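Local coordinates for protein trans-2-enoyl-CoA reductase [NADH] (Treponema denticola ATCC 35405, PDB 4GGO) that catalyses the NADH-dependent reduction of the carbon-carbon double bond of crotonyl-CoA to butyryl-CoA, a step of fatty acid synthesis, at residues H20-K25 against V395-I401; L223-C227 against P268-A272; A239-Y244 against I288-P292. The contacts are given in a common frame with arbitrary orientation. Numbering follows the deposited sequence.

Contact 1: residues H20-K25 against V395-I401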
ATOM      1  N   HIS A  20      16.648  -6.547  -6.357  1.00 30.92           N
ATOM      2  CA  HIS A  20      17.085  -7.910  -6.622  1.00 32.27           C
ATOM      3  C   HIS A  20      15.941  -8.702  -7.249  1.00 32.69           C
ATOM      4  O   HIS A  20      14.913  -8.920  -6.610  1.00 31.45           O
ATOM      5  CB  HIS A  20      17.545  -8.579  -5.326  1.00 32.86           C
ATOM      6  CG  HIS A  20      18.488  -9.722  -5.537  1.00 39.66           C
ATOM      7  ND1 HIS A  20      18.059 -11.000  -5.826  1.00 37.35           N
ATOM      8  CD2 HIS A  20      19.840  -9.782  -5.494  1.00 37.76           C
ATOM      9  CE1 HIS A  20      19.105 -11.796  -5.955  1.00 42.57           C
ATOM     10  NE2 HIS A  20      20.198 -11.082  -5.758  1.00 44.32           N
ATOM     11  N   PRO A  21      16.116  -9.127  -8.511  1.00 31.99           N
ATOM     12  CA  PRO A  21      15.077  -9.817  -9.285  1.00 34.79           C
ATOM     13  C   PRO A  21      14.544 -11.075  -8.601  1.00 32.61           C
ATOM     14  O   PRO A  21      13.330 -11.236  -8.486  1.00 33.55           O
ATOM     15  CB  PRO A  21      15.800 -10.191 -10.583  1.00 37.05           C
ATOM     16  CG  PRO A  21      16.890  -9.183 -10.704  1.00 37.45           C
ATOM     17  CD  PRO A  21      17.344  -8.924  -9.299  1.00 35.74           C
ATOM     18  N   GLN A  22      15.439 -11.949  -8.155  1.00 33.83           N
ATOM     19  CA  GLN A  22      15.029 -13.197  -7.518  1.00 34.74           C
ATOM     20  C   GLN A  22      14.430 -12.943  -6.139  1.00 33.90           C
ATOM     21  O   GLN A  22      13.504 -13.636  -5.718  1.00 34.98           O
ATOM     22  CB  GLN A  22      16.204 -14.174  -7.414  1.00 38.03           C
ATOM     23  CG  GLN A  22      16.669 -14.748  -8.744  1.00 42.59           C
ATOM     24  CD  GLN A  22      17.411 -13.736  -9.595  1.00 40.41           C
ATOM     25  OE1 GLN A  22      16.956 -13.367 -10.677  1.00 45.77           O
ATOM     26  NE2 GLN A  22      18.559 -13.279  -9.106  1.00 42.32           N
ATOM     27  N   GLY A  23      14.967 -11.948  -5.442  1.00 30.96           N
ATOM     28  CA  GLY A  23      14.467 -11.573  -4.134  1.00 27.92           C
ATOM     29  C   GLY A  23      13.040 -11.070  -4.200  1.00 33.88           C
ATOM     30  O   GLY A  23      12.215 -11.400  -3.346  1.00 33.21           O
ATOM     31  N   CYS A  24      12.748 -10.264  -5.217  1.00 25.61           N
ATOM     32  CA  CYS A  24      11.395  -9.769  -5.435  1.00 25.55           C
ATOM     33  C   CYS A  24      10.447 -10.925  -5.740  1.00 32.18           C
ATOM     34  O   CYS A  24       9.316 -10.959  -5.254  1.00 28.88           O
ATOM     35  CB  CYS A  24      11.369  -8.750  -6.577  1.00 29.67           C
ATOM     36  SG  CYS A  24      12.218  -7.194  -6.212  1.00 28.23           S
ATOM     37  N   LYS A  25      10.921 -11.868  -6.549  1.00 32.70           N
ATOM     38  CA  LYS A  25      10.141 -13.048  -6.904  1.00 32.48           C
ATOM     39  C   LYS A  25       9.795 -13.868  -5.665  1.00 31.24           C
ATOM     40  O   LYS A  25       8.643 -14.246  -5.461  1.00 27.44           O
ATOM     41  CB  LYS A  25      10.910 -13.914  -7.904  1.00 28.09           C
ATOM     42  CG  LYS A  25      10.235 -15.237  -8.228  1.00 36.04           C
ATOM     43  CD  LYS A  25      11.062 -16.052  -9.211  1.00 41.99           C
ATOM     44  CE  LYS A  25      10.369 -17.359  -9.570  1.00 51.16           C
ATOM     45  NZ  LYS A  25      11.150 -18.150 -10.562  1.00 58.54           N
ATOM     46  N   VAL A 395      23.693 -11.966 -10.249  1.00 54.64           N
ATOM     47  CA  VAL A 395      22.554 -11.919 -11.157  1.00 52.69           C
ATOM     48  C   VAL A 395      23.031 -11.792 -12.602  1.00 58.97           C
ATOM     49  O   VAL A 395      23.767 -10.868 -12.946  1.00 50.45           O
ATOM     50  CB  VAL A 395      21.614 -10.750 -10.812  1.00 50.44           C
ATOM     51  CG1 VAL A 395      20.431 -10.714 -11.766  1.00 49.55           C
ATOM     52  CG2 VAL A 395      21.138 -10.867  -9.371  1.00 51.22           C
ATOM     53  N   GLU A 396      22.607 -12.733 -13.441  1.00 56.60           N
ATOM     54  CA  GLU A 396      23.059 -12.798 -14.827  1.00 55.03           C
ATOM     55  C   GLU A 396      22.523 -11.641 -15.669  1.00 59.24           C
ATOM     56  O   GLU A 396      23.278 -10.988 -16.389  1.00 62.56           O
ATOM     57  CB  GLU A 396      22.673 -14.147 -15.440  1.00 61.10           C
ATOM     58  CG  GLU A 396      23.276 -15.333 -14.699  1.00 62.19           C
ATOM     59  CD  GLU A 396      22.565 -16.638 -14.991  1.00 72.01           C
ATOM     60  OE1 GLU A 396      22.203 -17.344 -14.026  1.00 74.37           O
ATOM     61  OE2 GLU A 396      22.370 -16.962 -16.181  1.00 72.96           O
ATOM     62  N   ARG A 397      21.222 -11.389 -15.574  1.00 55.81           N
ATOM     63  CA  ARG A 397      20.612 -10.262 -16.276  1.00 55.00           C
ATOM     64  C   ARG A 397      19.412  -9.701 -15.514  1.00 51.10           C
ATOM     65  O   ARG A 397      18.912 -10.328 -14.580  1.00 49.61           O
ATOM     66  CB  ARG A 397      20.227 -10.651 -17.707  1.00 56.00           C
ATOM     67  CG  ARG A 397      19.344 -11.881 -17.818  1.00 55.92           C
ATOM     68  CD  ARG A 397      19.271 -12.354 -19.263  1.00 53.96           C
ATOM     69  NE  ARG A 397      18.830 -11.292 -20.162  1.00 59.59           N
ATOM     70  CZ  ARG A 397      19.058 -11.277 -21.472  1.00 60.59           C
ATOM     71  NH1 ARG A 397      19.734 -12.266 -22.040  1.00 67.21           N
ATOM     72  NH2 ARG A 397      18.619 -10.269 -22.213  1.00 59.23           N
ATOM     73  N   PHE A 398      18.952  -8.521 -15.917  1.00 43.99           N
ATOM     74  CA  PHE A 398      17.949  -7.798 -15.141  1.00 47.97           C
ATOM     75  C   PHE A 398      16.627  -7.573 -15.873  1.00 44.93           C
ATOM     76  O   PHE A 398      15.820  -6.742 -15.459  1.00 44.12           O
ATOM     77  CB  PHE A 398      18.511  -6.454 -14.681  1.00 41.74           C
ATOM     78  CG  PHE A 398      19.739  -6.569 -13.828  1.00 43.39           C
ATOM     79  CD1 PHE A 398      19.630  -6.699 -12.455  1.00 45.63           C
ATOM     80  CD2 PHE A 398      21.001  -6.549 -14.398  1.00 45.12           C
ATOM     81  CE1 PHE A 398      20.757  -6.807 -11.665  1.00 48.98           C
ATOM     82  CE2 PHE A 398      22.133  -6.658 -13.613  1.00 48.51           C
ATOM     83  CZ  PHE A 398      22.011  -6.786 -12.245  1.00 50.20           C
ATOM     84  N   ASP A 399      16.406  -8.310 -16.954  1.00 45.20           N
ATOM     85  CA  ASP A 399      15.162  -8.192 -17.702  1.00 46.76           C
ATOM     86  C   ASP A 399      14.307  -9.446 -17.562  1.00 41.70           C
ATOM     87  O   ASP A 399      13.421  -9.694 -18.380  1.00 47.49           O
ATOM     88  CB  ASP A 399      15.449  -7.910 -19.179  1.00 48.40           C
ATOM     89  CG  ASP A 399      16.444  -8.885 -19.774  1.00 50.67           C
ATOM     90  OD1 ASP A 399      17.216  -9.495 -19.004  1.00 47.76           O
ATOM     91  OD2 ASP A 399      16.455  -9.041 -21.013  1.00 55.01           O
ATOM     92  N   ARG A 400      14.574 -10.226 -16.517  1.00 46.29           N
ATOM     93  CA  ARG A 400      13.883 -11.498 -16.306  1.00 47.86           C
ATOM     94  C   ARG A 400      13.789 -11.901 -14.834  1.00 52.68           C
ATOM     95  O   ARG A 400      14.524 -11.385 -13.988  1.00 49.65           O
ATOM     96  CB  ARG A 400      14.578 -12.613 -17.093  1.00 48.42           C
ATOM     97  CG  ARG A 400      14.045 -12.805 -18.501  1.00 55.73           C
ATOM     98  CD  ARG A 400      15.167 -12.958 -19.512  1.00 54.37           C
ATOM     99  NE  ARG A 400      14.648 -13.050 -20.873  1.00 58.95           N
ATOM    100  CZ  ARG A 400      14.314 -12.001 -21.618  1.00 62.91           C
ATOM    101  NH1 ARG A 400      14.440 -10.773 -21.134  1.00 56.31           N
ATOM    102  NH2 ARG A 400      13.851 -12.179 -22.847  1.00 65.39           N
ATOM    103  N   ILE A 401      12.871 -12.819 -14.545  1.00 44.97           N
ATOM    104  CA  ILE A 401      12.755 -13.425 -13.221  1.00 57.84           C
ATOM    105  C   ILE A 401      12.406 -12.404 -12.140  1.00 54.46           C
ATOM    106  O   ILE A 401      11.319 -11.823 -12.160  1.00 54.22           O
ATOM    107  CB  ILE A 401      14.031 -14.219 -12.853  1.00 54.64           C
ATOM    108  CG1 ILE A 401      14.320 -15.271 -13.930  1.00 53.51           C
ATOM    109  CG2 ILE A 401      13.882 -14.874 -11.501  1.00 49.93           C
ATOM    110  CD1 ILE A 401      15.508 -16.175 -13.642  1.00 60.07           C
TER
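The chain's C-terminal tail, 395-401, has no regular secondary structure and runs past the first turn of helix 21-38, coming closest where the CA atoms of Pro21 and Ile401 stand 5.8 Å apart. This is a helix N-terminus packed against the irregular tail, joining the first helix to the C-terminus. The helix is N-capped by His20: Gly23 N donates to His20 ND1 at 3.3 Å, and the backbone bonds Cys24 N to His20 O (2.9 Å) and Lys25 N to Pro21 O (3.2 Å) start the helical pattern. Pro21 points its ring at the tail, where its CG meets Val395 CG1 at 4.0 Å and Phe398 CD1 at 4.1 Å. No hydrogen bond links the two segments, so the join rests on packing. Tyr98 of helix 95-110 also touches Pro21 and donates its hydroxyl to Phe398 O, so that helix holds both partners. On the tail, Asp399 pairs with Arg397 (NE to OD1, 2.7 Å) and Arg400 (NH1 to OD2, 2.7 Å), a charged cluster turned away from the helix. At the terminus, Ile401 CG2 lies between the long side chains of two helix residues, 3.5 Å from Gln22 OE1 and 3.8 Å from Lys25 CD.

Contact 2: residues L223-C227 against P268-A272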
ATOM      1  N   LEU A 223     -19.231  -1.973 -14.047  1.00 42.51           N
ATOM      2  CA  LEU A 223     -19.385  -2.197 -12.616  1.00 38.83           C
ATOM      3  C   LEU A 223     -20.552  -3.134 -12.337  1.00 43.42           C
ATOM      4  O   LEU A 223     -21.682  -2.868 -12.746  1.00 44.46           O
ATOM      5  CB  LEU A 223     -19.602  -0.875 -11.878  1.00 41.90           C
ATOM      6  CG  LEU A 223     -18.545   0.213 -12.068  1.00 44.42           C
ATOM      7  CD1 LEU A 223     -18.820   1.388 -11.143  1.00 39.12           C
ATOM      8  CD2 LEU A 223     -17.153  -0.347 -11.834  1.00 33.72           C
ATOM      9  N   GLU A 224     -20.274  -4.232 -11.642  1.00 37.31           N
ATOM     10  CA  GLU A 224     -21.327  -5.143 -11.220  1.00 41.02           C
ATOM     11  C   GLU A 224     -22.142  -4.482 -10.116  1.00 44.98           C
ATOM     12  O   GLU A 224     -21.613  -3.680  -9.346  1.00 44.91           O
ATOM     13  CB  GLU A 224     -20.728  -6.461 -10.723  1.00 40.29           C
ATOM     14  CG  GLU A 224     -21.756  -7.535 -10.408  1.00 41.66           C
ATOM     15  CD  GLU A 224     -22.628  -7.872 -11.603  1.00 45.88           C
ATOM     16  OE1 GLU A 224     -22.183  -8.666 -12.459  1.00 42.62           O
ATOM     17  OE2 GLU A 224     -23.756  -7.341 -11.688  1.00 44.98           O
ATOM     18  N   GLU A 225     -23.430  -4.803 -10.055  1.00 40.69           N
ATOM     19  CA  GLU A 225     -24.304  -4.286  -9.007  1.00 44.40           C
ATOM     20  C   GLU A 225     -23.742  -4.634  -7.633  1.00 43.88           C
ATOM     21  O   GLU A 225     -23.466  -5.798  -7.345  1.00 40.10           O
ATOM     22  CB  GLU A 225     -25.712  -4.868  -9.157  1.00 38.63           C
ATOM     23  CG  GLU A 225     -26.734  -4.312  -8.175  1.00 50.52           C
ATOM     24  CD  GLU A 225     -27.288  -2.966  -8.602  1.00 60.67           C
ATOM     25  OE1 GLU A 225     -27.016  -2.543  -9.746  1.00 64.03           O
ATOM     26  OE2 GLU A 225     -27.997  -2.330  -7.792  1.00 60.17           O
ATOM     27  N   GLY A 226     -23.562  -3.618  -6.794  1.00 47.19           N
ATOM     28  CA  GLY A 226     -23.033  -3.816  -5.457  1.00 43.81           C
ATOM     29  C   GLY A 226     -21.519  -3.897  -5.422  1.00 38.06           C
ATOM     30  O   GLY A 226     -20.940  -4.424  -4.471  1.00 38.03           O
ATOM     31  N   CYS A 227     -20.877  -3.369  -6.460  1.00 34.03           N
ATOM     32  CA  CYS A 227     -19.420  -3.390  -6.561  1.00 32.54           C
ATOM     33  C   CYS A 227     -18.759  -2.675  -5.386  1.00 34.05           C
ATOM     34  O   CYS A 227     -19.154  -1.570  -5.013  1.00 33.97           O
ATOM     35  CB  CYS A 227     -18.963  -2.754  -7.876  1.00 32.27           C
ATOM     36  SG  CYS A 227     -17.173  -2.771  -8.138  1.00 32.91           S
ATOM     37  N   PRO A 268     -26.092   4.494  -6.136  1.00 50.98           N
ATOM     38  CA  PRO A 268     -26.785   3.669  -5.140  1.00 55.98           C
ATOM     39  C   PRO A 268     -26.494   2.179  -5.306  1.00 55.93           C
ATOM     40  O   PRO A 268     -26.803   1.386  -4.416  1.00 57.52           O
ATOM     41  CB  PRO A 268     -28.263   3.950  -5.424  1.00 61.57           C
ATOM     42  CG  PRO A 268     -28.274   5.302  -6.050  1.00 55.28           C
ATOM     43  CD  PRO A 268     -27.027   5.344  -6.891  1.00 55.29           C
ATOM     44  N   SER A 269     -25.902   1.810  -6.438  1.00 55.12           N
ATOM     45  CA  SER A 269     -25.573   0.422  -6.723  1.00 54.43           C
ATOM     46  C   SER A 269     -24.115   0.109  -6.403  1.00 53.31           C
ATOM     47  O   SER A 269     -23.568  -0.882  -6.886  1.00 51.65           O
ATOM     48  CB  SER A 269     -25.852   0.113  -8.194  1.00 54.51           C
ATOM     49  OG  SER A 269     -25.036   0.903  -9.044  1.00 64.92           O
ATOM     50  N   ILE A 270     -23.486   0.952  -5.590  1.00 48.48           N
ATOM     51  CA  ILE A 270     -22.073   0.776  -5.271  1.00 41.84           C
ATOM     52  C   ILE A 270     -21.809   0.835  -3.767  1.00 36.41           C
ATOM     53  O   ILE A 270     -22.617   1.363  -3.002  1.00 36.56           O
ATOM     54  CB  ILE A 270     -21.194   1.820  -6.002  1.00 41.88           C
ATOM     55  CG1 ILE A 270     -19.881   1.189  -6.467  1.00 41.93           C
ATOM     56  CG2 ILE A 270     -20.938   3.040  -5.119  1.00 35.06           C
ATOM     57  CD1 ILE A 270     -19.038   2.104  -7.327  1.00 51.89           C
ATOM     58  N   ARG A 271     -20.676   0.276  -3.353  1.00 33.69           N
ATOM     59  CA  ARG A 271     -20.262   0.315  -1.956  1.00 34.53           C
ATOM     60  C   ARG A 271     -18.825   0.818  -1.845  1.00 34.75           C
ATOM     61  O   ARG A 271     -17.875   0.047  -1.975  1.00 33.20           O
ATOM     62  CB  ARG A 271     -20.404  -1.066  -1.311  1.00 28.93           C
ATOM     63  CG  ARG A 271     -21.848  -1.511  -1.123  1.00 34.48           C
ATOM     64  CD  ARG A 271     -21.936  -2.893  -0.492  1.00 40.96           C
ATOM     65  NE  ARG A 271     -21.444  -3.937  -1.385  1.00 42.44           N
ATOM     66  CZ  ARG A 271     -21.418  -5.232  -1.081  1.00 41.17           C
ATOM     67  NH1 ARG A 271     -21.855  -5.646   0.100  1.00 42.35           N
ATOM     68  NH2 ARG A 271     -20.954  -6.112  -1.958  1.00 40.28           N
ATOM     69  N   ALA A 272     -18.679   2.118  -1.611  1.00 28.46           N
ATOM     70  CA  ALA A 272     -17.366   2.751  -1.541  1.00 28.28           C
ATOM     71  C   ALA A 272     -16.938   3.001  -0.099  1.00 30.93           C
ATOM     72  O   ALA A 272     -17.731   3.457   0.724  1.00 27.23           O
ATOM     73  CB  ALA A 272     -17.368   4.055  -2.323  1.00 25.52           C
TER
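This is a backbone contact at the N-terminal ends of two neighbouring inner strands, 227-233 and 270-276, of the Rossmann-type parallel sheet. Segment 223-227 approaches through a type II turn from Glu224 to Cys227, which swings the chain round a corner into strand 227-233. Gly226 sits at the third position of that turn with phi 83°, a value that favours glycine, and its CA comes within 4.7 Å of Ile270 CA. Both of its peptide polar atoms are used: Gly226 N donates to Ser269 O at 2.7 Å, while Gly226 O accepts two bonds from the Arg271 guanidinium, from NH2 at 3.0 Å and NE at 3.2 Å, lying near the guanidinium plane. One residue on, Arg271 N donates to Cys227 O at 2.9 Å, and from there the two strands continue in parallel register. Below the backbone, Cys227 and Ile270 point to the same face of the sheet, with Cys227 CB 4.3 Å from Ile270 CG1, and Leu223 CD1 adds an apolar touch on Ile270 CD1 at 3.9 Å. Helix 208-219 covers this face, its Ile214 reaching both Leu223 and Ile270. Strand 141-146 flanks 227-233 on its other side through Ile144, which touches Leu223 and Cys227, while helix 248-266, the crossover between the two strands, packs on Ile270 and Ala272 through Asn264 and Leu263.

Contact 3: residues A239-Y244 against I288-P292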
ATOM      1  N   ALA A 239       1.060  11.064  18.227  1.00 26.63           N
ATOM      2  CA  ALA A 239       2.339  11.747  18.048  1.00 26.71           C
ATOM      3  C   ALA A 239       2.521  12.366  16.663  1.00 30.57           C
ATOM      4  O   ALA A 239       3.293  13.313  16.499  1.00 31.44           O
ATOM      5  CB  ALA A 239       3.491  10.798  18.356  1.00 28.72           C
ATOM      6  N   THR A 240       1.815  11.835  15.670  1.00 27.30           N
ATOM      7  CA  THR A 240       1.977  12.305  14.297  1.00 27.17           C
ATOM      8  C   THR A 240       0.730  12.991  13.747  1.00 28.94           C
ATOM      9  O   THR A 240       0.594  13.161  12.536  1.00 28.33           O
ATOM     10  CB  THR A 240       2.372  11.152  13.351  1.00 28.03           C
ATOM     11  OG1 THR A 240       1.357  10.141  13.377  1.00 28.96           O
ATOM     12  CG2 THR A 240       3.698  10.546  13.776  1.00 26.83           C
ATOM     13  N   GLN A 241      -0.172  13.391  14.638  1.00 30.77           N
ATOM     14  CA  GLN A 241      -1.415  14.043  14.230  1.00 35.54           C
ATOM     15  C   GLN A 241      -1.179  15.361  13.495  1.00 33.76           C
ATOM     16  O   GLN A 241      -1.991  15.770  12.667  1.00 31.08           O
ATOM     17  CB  GLN A 241      -2.326  14.277  15.436  1.00 35.34           C
ATOM     18  CG  GLN A 241      -3.004  13.022  15.949  1.00 42.05           C
ATOM     19  CD  GLN A 241      -3.977  13.309  17.075  1.00 53.96           C
ATOM     20  OE1 GLN A 241      -4.918  12.549  17.306  1.00 54.37           O
ATOM     21  NE2 GLN A 241      -3.752  14.409  17.786  1.00 49.18           N
ATOM     22  N   ALA A 242      -0.061  16.016  13.792  1.00 29.73           N
ATOM     23  CA  ALA A 242       0.278  17.288  13.158  1.00 34.85           C
ATOM     24  C   ALA A 242       0.393  17.163  11.640  1.00 29.36           C
ATOM     25  O   ALA A 242       0.346  18.162  10.921  1.00 36.52           O
ATOM     26  CB  ALA A 242       1.567  17.847  13.745  1.00 33.57           C
ATOM     27  N   LEU A 243       0.539  15.932  11.161  1.00 34.82           N
ATOM     28  CA  LEU A 243       0.649  15.668   9.732  1.00 30.15           C
ATOM     29  C   LEU A 243      -0.567  14.921   9.193  1.00 32.25           C
ATOM     30  O   LEU A 243      -1.210  15.370   8.245  1.00 28.20           O
ATOM     31  CB  LEU A 243       1.915  14.863   9.442  1.00 33.16           C
ATOM     32  CG  LEU A 243       3.215  15.479   9.959  1.00 41.78           C
ATOM     33  CD1 LEU A 243       4.395  14.571   9.668  1.00 40.15           C
ATOM     34  CD2 LEU A 243       3.431  16.852   9.346  1.00 34.24           C
ATOM     35  N   TYR A 244      -0.878  13.782   9.805  1.00 30.56           N
ATOM     36  CA  TYR A 244      -1.921  12.894   9.295  1.00 31.62           C
ATOM     37  C   TYR A 244      -3.336  13.359   9.626  1.00 33.80           C
ATOM     38  O   TYR A 244      -4.294  12.956   8.968  1.00 31.56           O
ATOM     39  CB  TYR A 244      -1.703  11.468   9.803  1.00 32.83           C
ATOM     40  CG  TYR A 244      -0.457  10.810   9.255  1.00 29.72           C
ATOM     41  CD1 TYR A 244      -0.466  10.192   8.012  1.00 26.66           C
ATOM     42  CD2 TYR A 244       0.725  10.801   9.982  1.00 27.68           C
ATOM     43  CE1 TYR A 244       0.667   9.589   7.506  1.00 33.39           C
ATOM     44  CE2 TYR A 244       1.864  10.199   9.485  1.00 26.46           C
ATOM     45  CZ  TYR A 244       1.829   9.595   8.248  1.00 29.79           C
ATOM     46  OH  TYR A 244       2.962   8.995   7.749  1.00 33.79           O
ATOM     47  N   ILE A 288       9.905  11.679   7.395  1.00 30.63           N
ATOM     48  CA  ILE A 288       8.833  12.093   8.290  1.00 25.46           C
ATOM     49  C   ILE A 288       9.280  12.008   9.744  1.00 32.53           C
ATOM     50  O   ILE A 288       9.741  10.959  10.191  1.00 30.11           O
ATOM     51  CB  ILE A 288       7.582  11.218   8.115  1.00 30.48           C
ATOM     52  CG1 ILE A 288       7.158  11.166   6.648  1.00 32.23           C
ATOM     53  CG2 ILE A 288       6.448  11.746   8.971  1.00 33.30           C
ATOM     54  CD1 ILE A 288       5.974  10.249   6.391  1.00 30.83           C
ATOM     55  N   PRO A 289       9.149  13.117  10.489  1.00 31.02           N
ATOM     56  CA  PRO A 289       9.501  13.121  11.913  1.00 28.07           C
ATOM     57  C   PRO A 289       8.640  12.140  12.701  1.00 24.83           C
ATOM     58  O   PRO A 289       7.465  11.975  12.375  1.00 24.92           O
ATOM     59  CB  PRO A 289       9.200  14.560  12.345  1.00 27.19           C
ATOM     60  CG  PRO A 289       9.253  15.358  11.082  1.00 32.32           C
ATOM     61  CD  PRO A 289       8.726  14.447  10.019  1.00 28.72           C
ATOM     62  N   VAL A 290       9.241  11.498  13.703  1.00 19.97           N
ATOM     63  CA  VAL A 290       8.570  10.543  14.596  1.00 24.98           C
ATOM     64  C   VAL A 290       8.308   9.163  13.974  1.00 23.11           C
ATOM     65  O   VAL A 290       8.563   8.140  14.610  1.00 25.79           O
ATOM     66  CB  VAL A 290       7.270  11.115  15.226  1.00 25.82           C
ATOM     67  CG1 VAL A 290       6.648  10.107  16.184  1.00 30.63           C
ATOM     68  CG2 VAL A 290       7.560  12.426  15.944  1.00 27.72           C
ATOM     69  N   ILE A 291       7.821   9.145  12.736  1.00 19.65           N
ATOM     70  CA  ILE A 291       7.388   7.904  12.076  1.00 25.57           C
ATOM     71  C   ILE A 291       8.337   6.689  12.161  1.00 21.48           C
ATOM     72  O   ILE A 291       7.897   5.602  12.536  1.00 26.26           O
ATOM     73  CB  ILE A 291       6.932   8.155  10.610  1.00 21.01           C
ATOM     74  CG1 ILE A 291       5.527   8.754  10.594  1.00 25.16           C
ATOM     75  CG2 ILE A 291       6.949   6.865   9.803  1.00 25.84           C
ATOM     76  CD1 ILE A 291       4.478   7.871  11.236  1.00 26.92           C
ATOM     77  N   PRO A 292       9.630   6.862  11.826  1.00 27.71           N
ATOM     78  CA  PRO A 292      10.512   5.689  11.894  1.00 23.21           C
ATOM     79  C   PRO A 292      10.687   5.159  13.316  1.00 25.90           C
ATOM     80  O   PRO A 292      10.780   3.946  13.506  1.00 23.15           O
ATOM     81  CB  PRO A 292      11.848   6.226  11.370  1.00 26.77           C
ATOM     82  CG  PRO A 292      11.479   7.404  10.540  1.00 26.74           C
ATOM     83  CD  PRO A 292      10.334   8.030  11.268  1.00 24.50           C
TER
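Tyr244, Thr240 and Val290 lose the most surface here, and between them they define how the short helix 241-244 meets the start of helix 291-305. Val290 stands at the N-cap position of the longer helix, and its side chain points at the other segment. Its CG1 fits against two methyls, Ala239 CB at 3.9 Å and Thr240 CG2 at 3.8 Å. The latter is shared, because Thr240 CG2 also touches Ile291 CD1 at 3.8 Å, so one methyl group meets both the residue before the helix and its first residue. Thr240 CA and Val290 CA, 6.8 Å apart, are the closest CA pair of the two segments.

The contact belongs to the substrate side of the reductase's catalytic region, next to the active site of this Rossmann-fold enzyme. Tyr244 is the inferred proton donor, and its ring packs edge-to-face with Tyr234, which binds substrate; the side chain of Lys253, which binds NAD(+), lies about 6 Å from its own. Across the contact, the hydroxyl of Tyr244 has aliphatic neighbours: its OH is 3.5 Å from Ile288 CD1 and 3.8 Å from Ile291 CG1, while Tyr244 CE2 lies 3.9 Å from Ile291 CD1. The two isoleucines thus form an apolar wall beside the inferred catalytic group.

The preceding residue, Leu243, points toward the other segment, with its CD1 3.6 Å from Ile288 CG2 and 4.3 Å from Pro289 CD. Phe173 of strand 173-178 touches both Leu243 and Pro289.

Contact 3 is the most buried of the three, mostly aliphatic packing without a hydrogen bond between its segments, and it alone includes an active-site residue. Contact 2, partly buried, is held by hydrogen bonds as its strands begin within the parallel sheet, whereas contact 1, also partly buried, packs the C-terminal tail on helix 21-38 without any. Contacts 2 and 3 share the catalytic region and interleave along the chain: strand 227-233 leads on from the first segment of contact 2 toward 239-244, and strand 270-276 is followed by helix 291-305. Even so, their nearest atoms are about 18 Å apart. Contact 1 spans both in sequence, its centre about 40 Å from that of contact 2.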